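Local atomic coordinates of RagB/SusD family nutrient uptake outer membrane protein (Bacteroides thetaiotaomicron, PDB entry 7KV2), a protein that probably captures beta-glucan at the cell surface as a SusD-family outer membrane lipoprotein, helping a gut bacterium take up this polysaccharide. Residues S273-N278 against L400-Y405; R404-L409 against H454-G459. All coordinates share one frame; numbering follows the deposited sequence.

From the N terminus, the chain first lays down strand 273-277, then runs through some 120 residues of mostly irregular structure with a few helices before strand 400-404 returns to pair with it; interaction 1 closes that long loop as a two-stranded antiparallel sheet. Strand 400-404 passes directly into helix 405-417, and interaction 2 begins at this junction, closing a second, shorter and largely helical loop to the end of helix 446-456. The loops follow one another and do not nest. The two contacts share Arg404 and Tyr405, and their centres lie about 11 Å apart. Together they join sheet, helices and sodium site.

Interaction 1: S273-N278 against L400-Y405; sequences SIFEIN and LRIYRY. With NA (sodium ion), chain G.
Strands 275-277 and 400-404 run antiparallel at 166°, their axes 4.6 Å apart, with six backbone hydrogen bonds between the segments. Tyr403 O accepts from both Ile274 N and Phe275 N, and Phe275 O accepts from both Tyr403 N and Ile402 N. Each doubled acceptor marks a classic beta bulge: Ile274 and Phe275 face Tyr403, while Ile402 and Tyr403 face Phe275. The bulges turn Ile274 and Ile402 toward the partner strand. Ile274 CB meets Tyr403 CB at 3.8 Å, and its CD1 reaches on to Tyr405 CA at 4.0 Å. Ile402, through CD1, touches Ile277 CD1 at 3.8 Å. Phe275 CG stands anti to the backbone N (chi1 -161°), which sets the ring's CD2 beside Ile402 CB at 4.1 Å; Phe275 CB packs on Tyr403 CD2. This two-stranded sheet lies inside the largely helical SusD fold, where helix 217-231 packs on Phe275 and Tyr403, and Tyr403 OH is hydrogen-bonded to Glu226 OE1. Glu276 and Arg401 lie alongside each other on the other face, pointing the same way with carboxylate and guanidinium planes 18° apart. Glu276 OE1 sits over the guanidinium face, 4.1 Å from Arg401 NE, so only their charges attract; water 1 bridges Glu276 OE2 and Arg401 NE, taking the N-H of the latter. Ser273 OG donates to Glu276 OE2 at 2.7 Å, Trp269 N is a further partner of that oxygen, and Asn399 bonds Glu276 OE1 through ND2 and Arg401 NH1 through O. Beyond the strand, Tyr405 OH binds the sodium ion at 2.8 Å, joined by Ile248, Ser250, Tyr253 and water 2.

Interaction 2: R404-L409 against H454-G459; sequences RYSETL and HLEFVG. With NA (sodium ion), chain G.
The junction of strand 400-404 with helix 405-417 meets the C-terminal end of helix 446-456 through a buried polar cluster, in which Glu456 OE2 accepts from both Arg404 and Ser406. Arg404 NH1 donates to Glu456 OE2 at 3.0 Å in a salt bridge, arriving on the anti side of the carboxylate and 23° out of its plane; NH2 adds a weak bond to the same oxygen. Ser406 OG donates to Glu456 OE2 at 2.8 Å from the opposite face of that plane. The hydroxyl is placed there by chi1 63°, which sets OG between the backbone N and the carbonyl carbon. Helix 425-435 also borders the cluster within this helical SusD-family region, its Arg435 forming a further salt bridge to Glu456 OE2. Arg338 forms one to OE1, and Glu272 and Glu460 share the charge of Arg404. An alanine in place of Glu456 would probably leave Ser406 OG without this acceptor and Arg404, Arg435 and Arg338 without the carboxylate that they share. Phe457, the first residue to leave helical geometry, turns its ring toward helix 405-417. Its CE1 lies over one face of the Arg404 guanidinium, 3.6 Å from NH2, but the planes are 54° apart, far from a parallel stack. Glu456 CG rests over the centre of one face of the Phe457 ring, while Glu407 CB touches CZ at 3.6 Å. Extended past CG, Glu407 crosses the Phe457 side chain at about a right angle and forms salt bridges through OE1 with Lys462 and through OE2 with Arg453.

Interaction 1: S273-N278 against L400-Y405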
loop_
_atom_site.group_PDB
_atom_site.type_symbol
_atom_site.label_atom_id
_atom_site.label_comp_id
_atom_site.label_asym_id
_atom_site.label_seq_id
_atom_site.Cartn_x
_atom_site.Cartn_y
_atom_site.Cartn_z
ATOM N N SER A 273 10.790 -4.740 8.375
ATOM C CA SER A 273 9.751 -3.681 8.284
ATOM C C SER A 273 10.412 -2.320 8.422
ATOM O O SER A 273 11.028 -2.080 9.470
ATOM C CB SER A 273 8.630 -3.789 9.310
ATOM O OG SER A 273 8.205 -5.111 9.486
ATOM N N ILE A 274 10.262 -1.468 7.408
ATOM C CA ILE A 274 10.613 -0.015 7.427
ATOM C C ILE A 274 9.366 0.799 7.795
ATOM O O ILE A 274 9.449 1.717 8.656
ATOM C CB ILE A 274 11.245 0.404 6.091
ATOM C CG1 ILE A 274 12.590 -0.306 5.927
ATOM C CG2 ILE A 274 11.342 1.924 5.983
ATOM C CD1 ILE A 274 13.142 -0.309 4.539
ATOM N N PHE A 275 8.204 0.466 7.233
ATOM C CA PHE A 275 6.968 1.186 7.610
ATOM C C PHE A 275 5.750 0.287 7.398
ATOM O O PHE A 275 5.647 -0.358 6.342
ATOM C CB PHE A 275 6.904 2.507 6.843
ATOM C CG PHE A 275 5.959 3.513 7.440
ATOM C CD1 PHE A 275 6.187 4.021 8.714
ATOM C CD2 PHE A 275 4.811 3.915 6.755
ATOM C CE1 PHE A 275 5.315 4.941 9.276
ATOM C CE2 PHE A 275 3.941 4.839 7.321
ATOM C CZ PHE A 275 4.185 5.332 8.587
ATOM N N GLU A 276 4.858 0.352 8.376
ATOM C CA GLU A 276 3.512 -0.304 8.368
ATOM C C GLU A 276 2.486 0.712 8.841
ATOM O O GLU A 276 2.835 1.647 9.572
ATOM C CB GLU A 276 3.454 -1.552 9.239
ATOM C CG GLU A 276 4.669 -2.430 9.078
ATOM C CD GLU A 276 4.590 -3.776 9.790
ATOM O OE1 GLU A 276 3.540 -4.092 10.395
ATOM O OE2 GLU A 276 5.584 -4.505 9.713
ATOM N N ILE A 277 1.248 0.484 8.426
ATOM C CA ILE A 277 0.074 1.123 9.026
ATOM C C ILE A 277 -0.492 0.149 10.047
ATOM O O ILE A 277 -0.850 -0.986 9.674
ATOM C CB ILE A 277 -0.917 1.522 7.929
ATOM C CG1 ILE A 277 -0.257 2.572 7.028
ATOM C CG2 ILE A 277 -2.212 1.998 8.585
ATOM C CD1 ILE A 277 -1.090 2.973 5.832
ATOM N N ASN A 278 -0.565 0.598 11.295
ATOM C CA ASN A 278 -0.969 -0.243 12.456
ATOM C C ASN A 278 -2.465 -0.477 12.432
ATOM O O ASN A 278 -3.212 0.506 12.299
ATOM C CB ASN A 278 -0.605 0.416 13.777
ATOM C CG ASN A 278 0.889 0.455 13.984
ATOM O OD1 ASN A 278 1.589 -0.372 13.435
ATOM N ND2 ASN A 278 1.379 1.472 14.674
ATOM N N LEU A 400 -0.965 -3.147 7.628
ATOM C CA LEU A 400 -0.705 -2.999 6.169
ATOM C C LEU A 400 0.779 -2.702 6.010
ATOM O O LEU A 400 1.234 -1.638 6.472
ATOM C CB LEU A 400 -1.617 -1.925 5.550
ATOM C CG LEU A 400 -1.421 -1.803 4.052
ATOM C CD1 LEU A 400 -1.862 -3.071 3.329
ATOM C CD2 LEU A 400 -2.160 -0.572 3.521
ATOM N N ARG A 401 1.535 -3.646 5.424
ATOM C CA ARG A 401 2.985 -3.413 5.202
ATOM C C ARG A 401 3.153 -2.383 4.070
ATOM O O ARG A 401 2.675 -2.610 2.973
ATOM C CB ARG A 401 3.684 -4.728 4.895
ATOM C CG ARG A 401 3.976 -5.574 6.133
ATOM C CD ARG A 401 2.719 -6.118 6.811
ATOM N NE ARG A 401 3.094 -7.207 7.729
ATOM C CZ ARG A 401 2.248 -7.834 8.544
ATOM N NH1 ARG A 401 0.976 -7.478 8.607
ATOM N NH2 ARG A 401 2.701 -8.797 9.320
ATOM N N ILE A 402 3.847 -1.288 4.298
ATOM C CA ILE A 402 4.056 -0.225 3.278
ATOM C C ILE A 402 5.449 -0.378 2.646
ATOM O O ILE A 402 5.511 -0.587 1.423
ATOM C CB ILE A 402 3.840 1.172 3.915
ATOM C CG1 ILE A 402 2.459 1.305 4.566
ATOM C CG2 ILE A 402 4.091 2.254 2.885
ATOM C CD1 ILE A 402 1.300 1.037 3.605
ATOM N N TYR A 403 6.517 -0.360 3.472
ATOM C CA TYR A 403 7.929 -0.473 3.022
ATOM C C TYR A 403 8.617 -1.627 3.744
ATOM O O TYR A 403 8.622 -1.684 5.021
ATOM C CB TYR A 403 8.722 0.806 3.263
ATOM C CG TYR A 403 8.155 1.972 2.525
ATOM C CD1 TYR A 403 7.980 1.931 1.146
ATOM C CD2 TYR A 403 7.885 3.163 3.188
ATOM C CE1 TYR A 403 7.468 3.026 0.447
ATOM C CE2 TYR A 403 7.403 4.257 2.490
ATOM C CZ TYR A 403 7.222 4.202 1.118
ATOM O OH TYR A 403 6.667 5.290 0.487
ATOM N N ARG A 404 9.143 -2.542 2.929
ATOM C CA ARG A 404 9.909 -3.714 3.408
ATOM C C ARG A 404 11.323 -3.592 2.853
ATOM O O ARG A 404 11.501 -3.040 1.764
ATOM C CB ARG A 404 9.281 -5.025 2.967
ATOM C CG ARG A 404 7.843 -5.166 3.445
ATOM C CD ARG A 404 7.277 -6.565 3.340
ATOM N NE ARG A 404 6.936 -7.046 1.997
ATOM C CZ ARG A 404 7.653 -7.907 1.269
ATOM N NH1 ARG A 404 8.829 -8.371 1.694
ATOM N NH2 ARG A 404 7.183 -8.321 0.107
ATOM N N TYR A 405 12.274 -4.166 3.565
ATOM C CA TYR A 405 13.698 -4.069 3.191
ATOM C C TYR A 405 13.951 -4.698 1.821
ATOM O O TYR A 405 14.870 -4.281 1.164
ATOM C CB TYR A 405 14.537 -4.752 4.253
ATOM C CG TYR A 405 16.033 -4.636 4.093
ATOM C CD1 TYR A 405 16.690 -3.446 4.315
ATOM C CD2 TYR A 405 16.798 -5.757 3.844
ATOM C CE1 TYR A 405 18.080 -3.372 4.266
ATOM C CE2 TYR A 405 18.177 -5.702 3.777
ATOM C CZ TYR A 405 18.825 -4.513 3.997
ATOM O OH TYR A 405 20.192 -4.506 3.973
HETATM NA NA NA G . 20.891 -3.683 6.563
HETATM O O HOH W 1 5.900 -7.134 8.537
HETATM O O HOH W 2 22.201 -5.439 7.056
#

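Interaction 2: R404-L409 against H454-G459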
loop_
_atom_site.group_PDB
_atom_site.type_symbol
_atom_site.label_atom_id
_atom_site.label_comp_id
_atom_site.label_asym_id
_atom_site.label_seq_id
_atom_site.Cartn_x
_atom_site.Cartn_y
_atom_site.Cartn_z
ATOM N N ARG A 404 9.143 -2.542 2.929
ATOM C CA ARG A 404 9.909 -3.714 3.408
ATOM C C ARG A 404 11.323 -3.592 2.853
ATOM O O ARG A 404 11.501 -3.040 1.764
ATOM C CB ARG A 404 9.281 -5.025 2.967
ATOM C CG ARG A 404 7.843 -5.166 3.445
ATOM C CD ARG A 404 7.277 -6.565 3.340
ATOM N NE ARG A 404 6.936 -7.046 1.997
ATOM C CZ ARG A 404 7.653 -7.907 1.269
ATOM N NH1 ARG A 404 8.829 -8.371 1.694
ATOM N NH2 ARG A 404 7.183 -8.321 0.107
ATOM N N TYR A 405 12.274 -4.166 3.565
ATOM C CA TYR A 405 13.698 -4.069 3.191
ATOM C C TYR A 405 13.951 -4.698 1.821
ATOM O O TYR A 405 14.870 -4.281 1.164
ATOM C CB TYR A 405 14.537 -4.752 4.253
ATOM C CG TYR A 405 16.033 -4.636 4.093
ATOM C CD1 TYR A 405 16.690 -3.446 4.315
ATOM C CD2 TYR A 405 16.798 -5.757 3.844
ATOM C CE1 TYR A 405 18.080 -3.372 4.266
ATOM C CE2 TYR A 405 18.177 -5.702 3.777
ATOM C CZ TYR A 405 18.825 -4.513 3.997
ATOM O OH TYR A 405 20.192 -4.506 3.973
ATOM N N SER A 406 13.201 -5.707 1.383
ATOM C CA SER A 406 13.400 -6.243 0.010
ATOM C C SER A 406 13.181 -5.119 -1.029
ATOM O O SER A 406 13.837 -5.127 -2.086
ATOM C CB SER A 406 12.531 -7.432 -0.223
ATOM O OG SER A 406 11.174 -7.071 -0.141
ATOM N N GLU A 407 12.329 -4.137 -0.727
ATOM C CA GLU A 407 12.124 -2.990 -1.614
ATOM C C GLU A 407 13.349 -2.082 -1.596
ATOM O O GLU A 407 13.704 -1.541 -2.685
ATOM C CB GLU A 407 10.878 -2.204 -1.243
ATOM C CG GLU A 407 10.505 -1.269 -2.363
ATOM C CD GLU A 407 9.173 -0.560 -2.299
ATOM O OE1 GLU A 407 8.449 -0.687 -1.279
ATOM O OE2 GLU A 407 8.886 0.178 -3.313
ATOM N N THR A 408 13.960 -1.900 -0.425
ATOM C CA THR A 408 15.233 -1.161 -0.328
ATOM C C THR A 408 16.267 -1.803 -1.273
ATOM O O THR A 408 16.917 -1.087 -2.019
ATOM C CB THR A 408 15.752 -1.175 1.113
ATOM O OG1 THR A 408 14.740 -0.745 2.014
ATOM C CG2 THR A 408 16.955 -0.276 1.262
ATOM N N LEU A 409 16.465 -3.114 -1.171
ATOM C CA LEU A 409 17.480 -3.856 -1.958
ATOM C C LEU A 409 17.171 -3.749 -3.462
ATOM O O LEU A 409 18.110 -3.485 -4.261
ATOM C CB LEU A 409 17.524 -5.315 -1.498
ATOM C CG LEU A 409 18.122 -5.614 -0.116
ATOM C CD1 LEU A 409 17.836 -7.047 0.278
ATOM C CD2 LEU A 409 19.620 -5.366 -0.055
ATOM N N HIS A 454 7.823 -7.839 -9.150
ATOM C CA HIS A 454 6.538 -8.445 -9.535
ATOM C C HIS A 454 6.300 -9.694 -8.659
ATOM O O HIS A 454 5.194 -9.869 -8.162
ATOM C CB HIS A 454 6.575 -8.771 -11.041
ATOM C CG HIS A 454 5.263 -9.215 -11.575
ATOM N ND1 HIS A 454 5.146 -9.852 -12.792
ATOM C CD2 HIS A 454 4.017 -9.093 -11.073
ATOM C CE1 HIS A 454 3.875 -10.095 -13.030
ATOM N NE2 HIS A 454 3.149 -9.662 -11.971
ATOM N N LEU A 455 7.324 -10.529 -8.525
ATOM C CA LEU A 455 7.268 -11.785 -7.732
ATOM C C LEU A 455 7.139 -11.442 -6.233
ATOM O O LEU A 455 6.442 -12.178 -5.527
ATOM C CB LEU A 455 8.563 -12.569 -7.997
ATOM C CG LEU A 455 8.742 -13.149 -9.407
ATOM C CD1 LEU A 455 10.113 -13.798 -9.551
ATOM C CD2 LEU A 455 7.687 -14.197 -9.717
ATOM N N GLU A 456 7.778 -10.353 -5.799
ATOM C CA GLU A 456 7.996 -9.993 -4.374
ATOM C C GLU A 456 6.763 -9.321 -3.731
ATOM O O GLU A 456 6.527 -9.529 -2.524
ATOM C CB GLU A 456 9.223 -9.079 -4.294
ATOM C CG GLU A 456 9.639 -8.728 -2.893
ATOM C CD GLU A 456 10.135 -9.838 -1.985
ATOM O OE1 GLU A 456 10.438 -10.949 -2.487
ATOM O OE2 GLU A 456 10.188 -9.581 -0.744
ATOM N N PHE A 457 6.013 -8.522 -4.474
ATOM C CA PHE A 457 5.044 -7.556 -3.903
ATOM C C PHE A 457 3.616 -7.738 -4.421
ATOM O O PHE A 457 2.871 -6.788 -4.385
ATOM C CB PHE A 457 5.512 -6.121 -4.208
ATOM C CG PHE A 457 6.878 -5.765 -3.677
ATOM C CD1 PHE A 457 7.126 -5.815 -2.315
ATOM C CD2 PHE A 457 7.919 -5.435 -4.539
ATOM C CE1 PHE A 457 8.378 -5.509 -1.817
ATOM C CE2 PHE A 457 9.178 -5.122 -4.037
ATOM C CZ PHE A 457 9.400 -5.164 -2.678
ATOM N N VAL A 458 3.191 -8.919 -4.786
ATOM C CA VAL A 458 1.782 -9.118 -5.211
ATOM C C VAL A 458 0.883 -8.617 -4.081
ATOM O O VAL A 458 1.057 -9.027 -2.933
ATOM C CB VAL A 458 1.455 -10.571 -5.553
ATOM C CG1 VAL A 458 -0.049 -10.778 -5.719
ATOM C CG2 VAL A 458 2.244 -11.079 -6.775
ATOM N N GLY A 459 -0.093 -7.764 -4.395
ATOM C CA GLY A 459 -1.122 -7.374 -3.421
ATOM C C GLY A 459 -0.648 -6.313 -2.450
ATOM O O GLY A 459 -1.383 -6.016 -1.520
HETATM NA NA NA G . 20.891 -3.683 6.563
HETATM O O HOH W 2 22.201 -5.439 7.056
#